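Side-chain contacts in secreted protein (Streptomyces lividans TK24, PDB 5LXZ), which probably acts as a secreted copper-radical oxidase of family AA5, related to galactose oxidase: residues Ala178-Gly182 against Ser183-Thr187; Ser199-Asp202 against Ala203-Thr206; Leu440-Pro443 against Asp444-Glu447. The protein carries 1 engineered substitution. All coordinates share one frame; numbering follows the deposited sequence. Where two conformers were deposited one is given.

How the contacts relate
The three contacts are local, each formed within one continuous stretch, and none touches another. Contacts 1 and 2 are surface features in the GlxA beta barrel domain, their centres about 27 Å apart. Contact 3 is partly buried and belongs to a Kelch motif; its centre is about 58 Å from that of contact 2, across the centre of the chain. Contact 1 folds a loop around a tyrosine ring, mostly through carbon and carbonyl contacts and one weak bond. In contact 2 the backbone bonds of a short helix are joined by a threonine hydroxyl and a side-chain water bridge. Contact 3 joins two adjacent strands through a bulged hairpin, the hydroxyl of a buried tyrosine bonding to an asparagine.

Contact 1: Ala178-Gly182 against Ser183-Thr187; sequences AQKSG and SAYET
The ring of Tyr185 has the Lys180 side chain over one face and a backbone oxygen at its edge. Over the face, CB of Lys180 makes an off-centre CH-pi contact, 4.2 Å from the ring centroid and 30° off the normal. The extended lysine chain then runs obliquely past the ring, bringing its CD to 3.6 Å from Tyr185 OH before the ammonium end turns off from the ring. At the edge, Ser181 O lies near the ring plane, 3.4 Å from Tyr185 CE2. With CG anti to the carbonyl carbon (chi1 -55°), the tyrosine turns its ring back over the preceding loop, while its CB packs 3.9 Å from Ala178 CB. A 3-10 turn at Ser183-Tyr185 closes the loop: Tyr185 N gives a weak bond of 3.3 Å to Gly182 O, and Glu186 N reaches Ser183 O. At the backbone angles of Gly182 a side chain would collide with Ser181 O, so the position suits glycine. The segment lies in the loop between strand 164-177 and strand 191-195 in the GlxA barrel domain; Ser181 OG and the Gly182 backbone both bond to Thr108, and Thr187 lies against Phe142 of strand 141-144.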
loop_
_atom_site.group_PDB
_atom_site.type_symbol
_atom_site.label_atom_id
_atom_site.label_comp_id
_atom_site.label_asym_id
_atom_site.label_seq_id
_atom_site.Cartn_x
_atom_site.Cartn_y
_atom_site.Cartn_z
ATOM N N ALA A 178 -17.117 14.876 -19.743
ATOM C CA ALA A 178 -17.363 16.317 -19.618
ATOM C C ALA A 178 -17.642 16.912 -21.003
ATOM O O ALA A 178 -17.141 16.431 -21.991
ATOM C CB ALA A 178 -16.177 17.013 -19.003
ATOM N N GLN A 179 -18.436 17.963 -21.020
ATOM C CA GLN A 179 -18.735 18.671 -22.284
ATOM C C GLN A 179 -17.530 19.420 -22.822
ATOM O O GLN A 179 -17.337 19.503 -24.045
ATOM C CB GLN A 179 -19.913 19.616 -22.053
ATOM C CG GLN A 179 -21.179 18.858 -21.648
ATOM C CD GLN A 179 -22.234 19.732 -21.000
ATOM O OE1 GLN A 179 -23.189 20.124 -21.662
ATOM N NE2 GLN A 179 -22.077 20.024 -19.700
ATOM N N LYS A 180 -16.709 19.947 -21.931
ATOM C CA LYS A 180 -15.545 20.761 -22.284
ATOM C C LYS A 180 -14.240 20.120 -21.841
ATOM O O LYS A 180 -14.192 19.412 -20.840
ATOM C CB LYS A 180 -15.643 22.134 -21.634
ATOM C CG LYS A 180 -16.848 22.951 -22.059
ATOM C CD LYS A 180 -16.725 24.381 -21.556
ATOM C CE LYS A 180 -18.020 25.156 -21.674
ATOM N NZ LYS A 180 -17.782 26.605 -21.424
ATOM N N SER A 181 -13.175 20.420 -22.576
ATOM C CA SER A 181 -11.844 19.907 -22.268
ATOM C C SER A 181 -11.264 20.579 -21.064
ATOM O O SER A 181 -11.599 21.723 -20.758
ATOM C CB SER A 181 -10.917 20.121 -23.487
ATOM O OG SER A 181 -11.421 19.387 -24.577
ATOM N N GLY A 182 -10.384 19.864 -20.363
ATOM C CA GLY A 182 -9.562 20.451 -19.341
ATOM C C GLY A 182 -9.763 19.880 -17.947
ATOM O O GLY A 182 -10.829 19.345 -17.613
ATOM N N SER A 183 -8.742 20.053 -17.124
ATOM C CA SER A 183 -8.737 19.483 -15.785
ATOM C C SER A 183 -9.717 20.143 -14.829
ATOM O O SER A 183 -10.111 19.517 -13.867
ATOM C CB SER A 183 -7.326 19.521 -15.216
ATOM O OG SER A 183 -6.920 20.867 -15.112
ATOM N N ALA A 184 -10.216 21.352 -15.125
ATOM C CA ALA A 184 -11.197 22.013 -14.268
ATOM C C ALA A 184 -12.525 21.239 -14.165
ATOM O O ALA A 184 -13.309 21.432 -13.217
ATOM C CB ALA A 184 -11.463 23.423 -14.766
ATOM N N TYR A 185 -12.782 20.392 -15.134
ATOM C CA TYR A 185 -14.011 19.630 -15.185
ATOM C C TYR A 185 -13.905 18.215 -14.628
ATOM O O TYR A 185 -14.878 17.475 -14.680
ATOM C CB TYR A 185 -14.535 19.619 -16.615
ATOM C CG TYR A 185 -14.686 21.026 -17.108
ATOM C CD1 TYR A 185 -15.707 21.852 -16.630
ATOM C CD2 TYR A 185 -13.776 21.541 -18.026
ATOM C CE1 TYR A 185 -15.819 23.164 -17.051
ATOM C CE2 TYR A 185 -13.879 22.850 -18.469
ATOM C CZ TYR A 185 -14.890 23.654 -17.967
ATOM O OH TYR A 185 -14.995 24.942 -18.430
ATOM N N GLU A 186 -12.733 17.857 -14.108
ATOM C CA GLU A 186 -12.502 16.538 -13.523
ATOM C C GLU A 186 -13.076 16.426 -12.129
ATOM O O GLU A 186 -13.232 17.420 -11.413
ATOM C CB GLU A 186 -11.003 16.236 -13.384
ATOM C CG GLU A 186 -10.222 16.218 -14.681
ATOM C CD GLU A 186 -8.746 15.957 -14.440
ATOM O OE1 GLU A 186 -8.339 15.654 -13.293
ATOM O OE2 GLU A 186 -7.973 16.100 -15.396
ATOM N N THR A 187 -13.311 15.184 -11.720
ATOM C CA THR A 187 -13.565 14.868 -10.323
ATOM C C THR A 187 -12.478 13.948 -9.832
ATOM O O THR A 187 -11.821 13.253 -10.617
ATOM C CB THR A 187 -14.941 14.224 -10.100
ATOM O OG1 THR A 187 -14.927 12.888 -10.588
ATOM C CG2 THR A 187 -16.036 15.027 -10.788
#

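Contact 2: Ser199-Asp202 against Ala203-Thr206; sequences SGAD and ARNT
Ala201 and Asn205 meet on a short surface helix, 200-205, that runs directly into strand 206-210 of the barrel domain. Its backbone bonds are of the alpha type, each spanning four residues. Ala203 N reaches Ser199 O at 3.2 Å, approaching from well above the carbonyl plane, whereas Arg204 N meets Gly200 O in the plane of its carbonyl. The bond from Asn205 N to Ala201 O is shorter, 2.8 Å, and lies nearly along the C=O axis. The Asn205 amide folds back over the same carbonyl, its CG 3.1 Å from Ala201 O. Gly200 has a positive phi (56°), which favours glycine where the chain enters the turn. One step further on, a side chain takes up the next carbonyl: Thr206 OG1 donates to Asp202 O at 2.7 Å, tilted 15° from the carbonyl plane. That hydroxyl sits beside its own backbone N (chi1 -39°), turned back toward the helix it has just left. A water joins Asp202 and Asn205: it donates to Asp202 OD1 at 2.7 Å and accepts from Asn205 ND2 at 3.1 Å, and the same carboxylate oxygen forms a salt bridge with Lys123. With an alanine in place of Asn205, the water would probably lose its donor and Asp202 its tie to the end of the helix. Van der Waals contact accounts for the rest: the arginine chain, bent at chi3, folds its guanidinium back over the first turn, so that Ala201 CA lies over one face, offset toward the rim, with Arg204 NH2 3.4 Å from Ala201 CB.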
loop_
_atom_site.group_PDB
_atom_site.type_symbol
_atom_site.label_atom_id
_atom_site.label_comp_id
_atom_site.label_asym_id
_atom_site.label_seq_id
_atom_site.Cartn_x
_atom_site.Cartn_y
_atom_site.Cartn_z
ATOM N N SER A 199 -38.241 13.316 -13.380
ATOM C CA SER A 199 -39.047 13.914 -12.314
ATOM C C SER A 199 -39.792 12.819 -11.593
ATOM O O SER A 199 -39.764 11.654 -12.014
ATOM C CB SER A 199 -40.029 14.969 -12.860
ATOM O OG SER A 199 -40.696 14.494 -14.016
ATOM N N GLY A 200 -40.412 13.198 -10.481
ATOM C CA GLY A 200 -41.294 12.297 -9.755
ATOM C C GLY A 200 -40.594 11.015 -9.371
ATOM O O GLY A 200 -39.445 11.041 -8.905
ATOM N N ALA A 201 -41.281 9.881 -9.540
ATOM C CA ALA A 201 -40.720 8.587 -9.120
ATOM C C ALA A 201 -39.410 8.244 -9.847
ATOM O O ALA A 201 -38.493 7.720 -9.236
ATOM C CB ALA A 201 -41.725 7.446 -9.295
ATOM N N ASP A 202 -39.341 8.532 -11.137
ATOM C CA ASP A 202 -38.140 8.220 -11.904
ATOM C C ASP A 202 -36.939 8.956 -11.299
ATOM O O ASP A 202 -35.865 8.377 -11.215
ATOM C CB ASP A 202 -38.267 8.603 -13.349
ATOM C CG ASP A 202 -39.215 7.688 -14.147
ATOM O OD1 ASP A 202 -39.638 6.604 -13.674
ATOM O OD2 ASP A 202 -39.510 8.105 -15.293
ATOM N N ALA A 203 -37.136 10.193 -10.863
ATOM C CA ALA A 203 -36.058 10.955 -10.213
ATOM C C ALA A 203 -35.656 10.362 -8.881
ATOM O O ALA A 203 -34.459 10.288 -8.569
ATOM C CB ALA A 203 -36.456 12.403 -10.018
ATOM N N ARG A 204 -36.637 9.939 -8.085
ATOM C CA ARG A 204 -36.331 9.320 -6.791
ATOM C C ARG A 204 -35.617 7.992 -6.974
ATOM O O ARG A 204 -34.680 7.669 -6.238
ATOM C CB ARG A 204 -37.602 9.106 -5.961
ATOM C CG ARG A 204 -38.292 10.388 -5.508
ATOM C CD ARG A 204 -39.370 10.097 -4.456
ATOM N NE ARG A 204 -40.401 9.188 -4.958
ATOM C CZ ARG A 204 -41.452 9.534 -5.714
ATOM N NH1 ARG A 204 -41.671 10.794 -6.080
ATOM N NH2 ARG A 204 -42.326 8.598 -6.107
ATOM N N ASN A 205 -35.995 7.261 -8.029
ATOM C CA ASN A 205 -35.532 5.906 -8.218
ATOM C C ASN A 205 -34.284 5.729 -9.073
ATOM O O ASN A 205 -33.761 4.628 -9.142
ATOM C CB ASN A 205 -36.658 5.111 -8.893
ATOM C CG ASN A 205 -37.901 4.946 -8.013
ATOM O OD1 ASN A 205 -37.821 4.976 -6.800
ATOM N ND2 ASN A 205 -39.056 4.750 -8.650
ATOM N N THR A 206 -33.823 6.776 -9.754
ATOM C CA THR A 206 -32.738 6.637 -10.705
ATOM C C THR A 206 -31.637 7.625 -10.328
ATOM O O THR A 206 -31.906 8.820 -10.225
ATOM C CB THR A 206 -33.198 6.925 -12.156
ATOM O OG1 THR A 206 -34.506 6.378 -12.342
ATOM C CG2 THR A 206 -32.241 6.318 -13.158
HETATM O O HOH W 1 -38.850 4.806 -11.789
#

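Contact 3: Leu440-Pro443 against Asp444-Glu447; sequences LYHP and DTNE. With EDO (1,2-ethanediol), chain H.
The carbonyl oxygen of His442 is approached by several donors from the turn, all weakly. Asn446 N lies 2.8 Å from His442 O but with an N-H...O angle of only 122°, and Thr445 N is a longer partner at 3.3 Å. The hydroxyl of Thr445 is near the same oxygen and also touches the histidine, with OG1 3.3 Å from His442 CB. Beyond the turn, His442 N donates to Glu447 O at 3.0 Å, nearly straight. With Asn446 N on the carbonyl and Glu447 O on the amide, both face His442, a G1 beta bulge, with Asn446 holding the positive phi (55°) of its first position. The bulge closes the hairpin between strands 438-442 and 447-450, the last two of one four-stranded Kelch blade of the propeller. On one side of this turn, Tyr441 OH gives a bond of 2.6 Å to Asn446 OD1, which sits at the ring edge, with ring and amide almost perpendicular. Tyr441 CG, anti to the backbone N (chi1 175°), swings the ring alongside the turn to reach it. Both side chains pack against Ile385 of strand 383-387 and against Pro399. The imidazole of His442 is held elsewhere, NE2 bonding to Glu449 on the partner strand. Beside Glu447, the O2 hydroxyl of an ethanediol, probably from the crystallisation liquor, donates to Asn446 O at 2.7 Å, while Glu447 OE1 lies equally near that O2.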
loop_
_atom_site.group_PDB
_atom_site.type_symbol
_atom_site.label_atom_id
_atom_site.label_comp_id
_atom_site.label_asym_id
_atom_site.label_seq_id
_atom_site.Cartn_x
_atom_site.Cartn_y
_atom_site.Cartn_z
ATOM N N LEU A 440 17.523 10.335 5.158
ATOM C CA LEU A 440 17.334 9.590 6.377
ATOM C C LEU A 440 16.615 10.431 7.397
ATOM O O LEU A 440 17.059 11.558 7.719
ATOM C CB LEU A 440 18.667 9.089 6.940
ATOM C CG LEU A 440 19.446 8.085 6.121
ATOM C CD1 LEU A 440 20.817 7.898 6.728
ATOM C CD2 LEU A 440 18.732 6.742 5.979
ATOM N N TYR A 441 15.496 9.938 7.922
ATOM C CA TYR A 441 14.822 10.551 9.065
ATOM C C TYR A 441 15.415 9.943 10.320
ATOM O O TYR A 441 15.574 8.725 10.423
ATOM C CB TYR A 441 13.327 10.260 9.031
ATOM C CG TYR A 441 12.628 10.764 10.253
ATOM C CD1 TYR A 441 12.510 12.140 10.502
ATOM C CD2 TYR A 441 12.152 9.894 11.215
ATOM C CE1 TYR A 441 11.926 12.596 11.681
ATOM C CE2 TYR A 441 11.532 10.339 12.346
ATOM C CZ TYR A 441 11.427 11.700 12.592
ATOM O OH TYR A 441 10.837 12.126 13.754
ATOM N N HIS A 442 15.760 10.794 11.272
ATOM C CA HIS A 442 16.342 10.370 12.513
ATOM C C HIS A 442 15.333 10.671 13.620
ATOM O O HIS A 442 15.117 11.838 13.927
ATOM C CB HIS A 442 17.621 11.170 12.729
ATOM C CG HIS A 442 18.696 10.853 11.741
ATOM N ND1 HIS A 442 19.371 9.646 11.748
ATOM C CD2 HIS A 442 19.192 11.561 10.709
ATOM C CE1 HIS A 442 20.253 9.638 10.764
ATOM N NE2 HIS A 442 20.174 10.792 10.127
ATOM N N PRO A 443 14.661 9.647 14.180
ATOM C CA PRO A 443 13.622 9.934 15.206
ATOM C C PRO A 443 14.164 10.626 16.463
ATOM O O PRO A 443 13.444 11.408 17.091
ATOM C CB PRO A 443 13.041 8.556 15.552
ATOM C CG PRO A 443 13.399 7.690 14.401
ATOM C CD PRO A 443 14.645 8.235 13.757
ATOM N N ASP A 444 15.426 10.376 16.794
ATOM C CA ASP A 444 16.016 10.971 18.000
ATOM C C ASP A 444 16.245 12.488 17.878
ATOM O O ASP A 444 16.127 13.210 18.883
ATOM C CB ASP A 444 17.269 10.193 18.478
ATOM C CG ASP A 444 18.388 10.102 17.423
ATOM O OD1 ASP A 444 18.223 10.564 16.271
ATOM O OD2 ASP A 444 19.456 9.532 17.763
ATOM N N THR A 445 16.500 12.988 16.668
ATOM C CA THR A 445 16.656 14.424 16.438
ATOM C C THR A 445 15.429 15.050 15.771
ATOM O O THR A 445 15.292 16.269 15.675
ATOM C CB THR A 445 17.862 14.695 15.555
ATOM O OG1 THR A 445 17.666 14.085 14.270
ATOM C CG2 THR A 445 19.150 14.160 16.237
ATOM N N ASN A 446 14.510 14.206 15.293
ATOM C CA ASN A 446 13.360 14.676 14.508
ATOM C C ASN A 446 13.733 15.505 13.304
ATOM O O ASN A 446 13.017 16.442 12.931
ATOM C CB ASN A 446 12.346 15.386 15.412
ATOM C CG ASN A 446 10.959 15.490 14.792
ATOM O OD1 ASN A 446 10.523 14.648 14.010
ATOM N ND2 ASN A 446 10.248 16.511 15.170
ATOM N N GLU A 447 14.827 15.113 12.647
ATOM C CA GLU A 447 15.269 15.797 11.450
ATOM C C GLU A 447 15.564 14.840 10.329
ATOM O O GLU A 447 15.842 13.671 10.557
ATOM C CB GLU A 447 16.546 16.618 11.730
ATOM C CG GLU A 447 16.386 17.685 12.819
ATOM C CD GLU A 447 15.673 18.936 12.383
ATOM O OE1 GLU A 447 14.909 18.946 11.387
ATOM O OE2 GLU A 447 15.870 19.981 13.077
HETATM C C1 EDO H . 10.287 20.047 12.784
HETATM O O1 EDO H . 9.206 20.081 13.722
HETATM C C2 EDO H . 11.229 18.936 13.221
HETATM O O2 EDO H . 12.568 19.111 12.748
#